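Local structure of L-asparaginase I (2OCD) at residues 6-11 with 47-52. The protein probably hydrolyses L-asparagine to L-aspartate and ammonium, as a homotetrameric enzyme of the asparaginase 1 family. Residues are numbered along the deposited sequence; the frame is centred on the assembly and turned at random.
Sequences IYIAYT and PLFTIH. With ACT (acetate ion), chain F.
Residues 6-11 and 48-52 are neighbouring parallel strands at one edge of the mixed sheet in the N-terminal asparaginase domain; within the chain, strand 48-58 is outermost. Strand 5-12 leads toward Thr14, the predicted active-site threonine, and the Tyr10 side chain lies about 7 Å from that of Thr14. Five backbone hydrogen bonds make the ladder, beginning with Ile6 N to Leu48 O and ending with Tyr10 N to His52 O. Between them, Ile8 N reaches Thr50 O at 2.7 Å, and Ile8 O takes His52 N at 2.9 Å almost in line with the carbonyl. The backbone of Tyr7 and Ala9 bonds to strand 84-88 instead, to Gly84, Val86 and Leu88.

Ile6, Ile8, Phe49 and Ile51 share one face. Beta-branched isoleucine suits the extended backbone and fills this layer: Ile8 CB lies 4.1 Å from Ile51 CB, while Ile8 CD1 meets Phe49 CD2 at 3.7 Å. With chi1 at 68°, Phe49 CG sits between the backbone N and the carbonyl carbon, and the end of the ring leads away from strand 5-12, meeting the ring of His42 and touching Phe41. Pro47, just before the strand, lays its ring CG against Ile6 CG1 at 3.9 Å.

On the other face lie Tyr7, Ala9, Thr50 and His52; the side chains of Tyr7 and His52 run side by side, pointing the same way, with Tyr7 OH 3.5 Å from His52 CB. That hydroxyl also makes a weak hydrogen bond to Asp74. The His52 imidazole, which also meets the ring of Tyr54, donates from NE2 a nearly straight 2.9 Å hydrogen bond (172°) to O of an acetate ion, probably from the crystallisation liquor.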
loop_
_atom_site.group_PDB
_atom_site.type_symbol
_atom_site.label_atom_id
_atom_site.label_comp_id
_atom_site.label_asym_id
_atom_site.label_seq_id
_atom_site.Cartn_x
_atom_site.Cartn_y
_atom_site.Cartn_z
ATOM N N ILE B 6 -7.564 -16.607 30.844
ATOM C CA ILE B 6 -7.864 -17.111 29.475
ATOM C C ILE B 6 -7.443 -18.551 29.333
ATOM O O ILE B 6 -6.403 -18.970 29.846
ATOM C CB ILE B 6 -7.175 -16.297 28.367
ATOM C CG1 ILE B 6 -7.403 -14.798 28.622
ATOM C CG2 ILE B 6 -7.706 -16.683 26.994
ATOM C CD1 ILE B 6 -8.915 -14.343 28.497
ATOM N N TYR B 7 -8.273 -19.308 28.652
ATOM C CA TYR B 7 -8.033 -20.699 28.455
ATOM C C TYR B 7 -7.445 -20.845 27.049
ATOM O O TYR B 7 -8.048 -20.358 26.087
ATOM C CB TYR B 7 -9.351 -21.432 28.570
ATOM C CG TYR B 7 -9.333 -22.867 28.170
ATOM C CD1 TYR B 7 -9.006 -23.847 29.090
ATOM C CD2 TYR B 7 -9.701 -23.253 26.895
ATOM C CE1 TYR B 7 -9.010 -25.180 28.740
ATOM C CE2 TYR B 7 -9.723 -24.575 26.528
ATOM C CZ TYR B 7 -9.375 -25.540 27.448
ATOM O OH TYR B 7 -9.398 -26.862 27.107
ATOM N N ILE B 8 -6.260 -21.484 26.953
ATOM C CA ILE B 8 -5.643 -21.762 25.693
ATOM C C ILE B 8 -5.785 -23.205 25.379
ATOM O O ILE B 8 -5.357 -24.069 26.159
ATOM C CB ILE B 8 -4.183 -21.533 25.727
ATOM C CG1 ILE B 8 -3.877 -20.113 26.195
ATOM C CG2 ILE B 8 -3.607 -21.775 24.351
ATOM C CD1 ILE B 8 -2.394 -19.945 26.506
ATOM N N ALA B 9 -6.400 -23.470 24.233
ATOM C CA ALA B 9 -6.585 -24.812 23.730
ATOM C C ALA B 9 -5.557 -25.024 22.602
ATOM O O ALA B 9 -5.681 -24.418 21.521
ATOM C CB ALA B 9 -7.999 -24.940 23.200
ATOM N N TYR B 10 -4.514 -25.823 22.859
ATOM C CA TYR B 10 -3.487 -26.122 21.814
ATOM C C TYR B 10 -3.979 -27.324 21.109
ATOM O O TYR B 10 -3.769 -28.436 21.571
ATOM C CB TYR B 10 -2.072 -26.375 22.383
ATOM C CG TYR B 10 -1.049 -26.797 21.360
ATOM C CD1 TYR B 10 -1.006 -26.202 20.099
ATOM C CD2 TYR B 10 -0.110 -27.762 21.641
ATOM C CE1 TYR B 10 -0.066 -26.573 19.141
ATOM C CE2 TYR B 10 0.840 -28.151 20.694
ATOM C CZ TYR B 10 0.862 -27.554 19.452
ATOM O OH TYR B 10 1.778 -27.962 18.468
ATOM N N THR B 11 -4.668 -27.094 20.005
ATOM C CA THR B 11 -5.325 -28.150 19.270
ATOM C C THR B 11 -4.341 -28.844 18.328
ATOM O O THR B 11 -4.490 -30.026 17.999
ATOM C CB THR B 11 -6.467 -27.574 18.479
ATOM O OG1 THR B 11 -5.950 -26.798 17.398
ATOM C CG2 THR B 11 -7.318 -26.664 19.377
ATOM N N PRO B 47 -3.126 -11.384 31.312
ATOM C CA PRO B 47 -4.072 -12.198 32.060
ATOM C C PRO B 47 -3.435 -13.527 32.453
ATOM O O PRO B 47 -2.510 -14.011 31.782
ATOM C CB PRO B 47 -5.185 -12.446 31.050
ATOM C CG PRO B 47 -4.450 -12.496 29.759
ATOM C CD PRO B 47 -3.336 -11.496 29.851
ATOM N N LEU B 48 -3.925 -14.113 33.537
ATOM C CA LEU B 48 -3.627 -15.516 33.826
ATOM C C LEU B 48 -4.039 -16.367 32.602
ATOM O O LEU B 48 -4.888 -15.966 31.817
ATOM C CB LEU B 48 -4.407 -15.983 35.073
ATOM C CG LEU B 48 -4.017 -15.407 36.450
ATOM C CD1 LEU B 48 -4.904 -16.014 37.529
ATOM C CD2 LEU B 48 -2.572 -15.683 36.751
ATOM N N PHE B 49 -3.440 -17.537 32.460
ATOM C CA PHE B 49 -3.823 -18.451 31.407
ATOM C C PHE B 49 -3.551 -19.914 31.815
ATOM O O PHE B 49 -2.557 -20.215 32.468
ATOM C CB PHE B 49 -3.094 -18.100 30.100
ATOM C CG PHE B 49 -1.608 -18.338 30.141
ATOM C CD1 PHE B 49 -0.735 -17.289 30.363
ATOM C CD2 PHE B 49 -1.085 -19.609 29.933
ATOM C CE1 PHE B 49 0.659 -17.495 30.401
ATOM C CE2 PHE B 49 0.295 -19.857 29.975
ATOM C CZ PHE B 49 1.177 -18.794 30.220
ATOM N N THR B 50 -4.473 -20.787 31.422
ATOM C CA THR B 50 -4.319 -22.232 31.473
ATOM C C THR B 50 -4.331 -22.777 30.037
ATOM O O THR B 50 -5.216 -22.453 29.226
ATOM C CB THR B 50 -5.494 -22.866 32.239
ATOM O OG1 THR B 50 -5.628 -22.203 33.497
ATOM C CG2 THR B 50 -5.308 -24.376 32.458
ATOM N N ILE B 51 -3.347 -23.620 29.748
ATOM C CA ILE B 51 -3.228 -24.269 28.478
ATOM C C ILE B 51 -3.549 -25.742 28.663
ATOM O O ILE B 51 -3.055 -26.357 29.609
ATOM C CB ILE B 51 -1.837 -24.084 27.906
ATOM C CG1 ILE B 51 -1.727 -24.721 26.531
ATOM C CG2 ILE B 51 -0.756 -24.662 28.829
ATOM C CD1 ILE B 51 -0.513 -24.242 25.787
ATOM N N HIS B 52 -4.395 -26.263 27.755
ATOM C CA HIS B 52 -4.641 -27.671 27.586
ATOM C C HIS B 52 -4.136 -28.093 26.224
ATOM O O HIS B 52 -4.584 -27.594 25.222
ATOM C CB HIS B 52 -6.160 -27.965 27.625
ATOM C CG HIS B 52 -6.527 -29.374 27.241
ATOM N ND1 HIS B 52 -6.014 -30.483 27.879
ATOM C CD2 HIS B 52 -7.362 -29.849 26.286
ATOM C CE1 HIS B 52 -6.523 -31.579 27.336
ATOM N NE2 HIS B 52 -7.341 -31.224 26.362
HETATM C C ACT F . -9.714 -32.511 24.602
HETATM O O ACT F . -8.635 -33.171 24.564
HETATM O OXT ACT F . -10.255 -32.329 23.490
HETATM C CH3 ACT F . -10.338 -31.983 25.871
#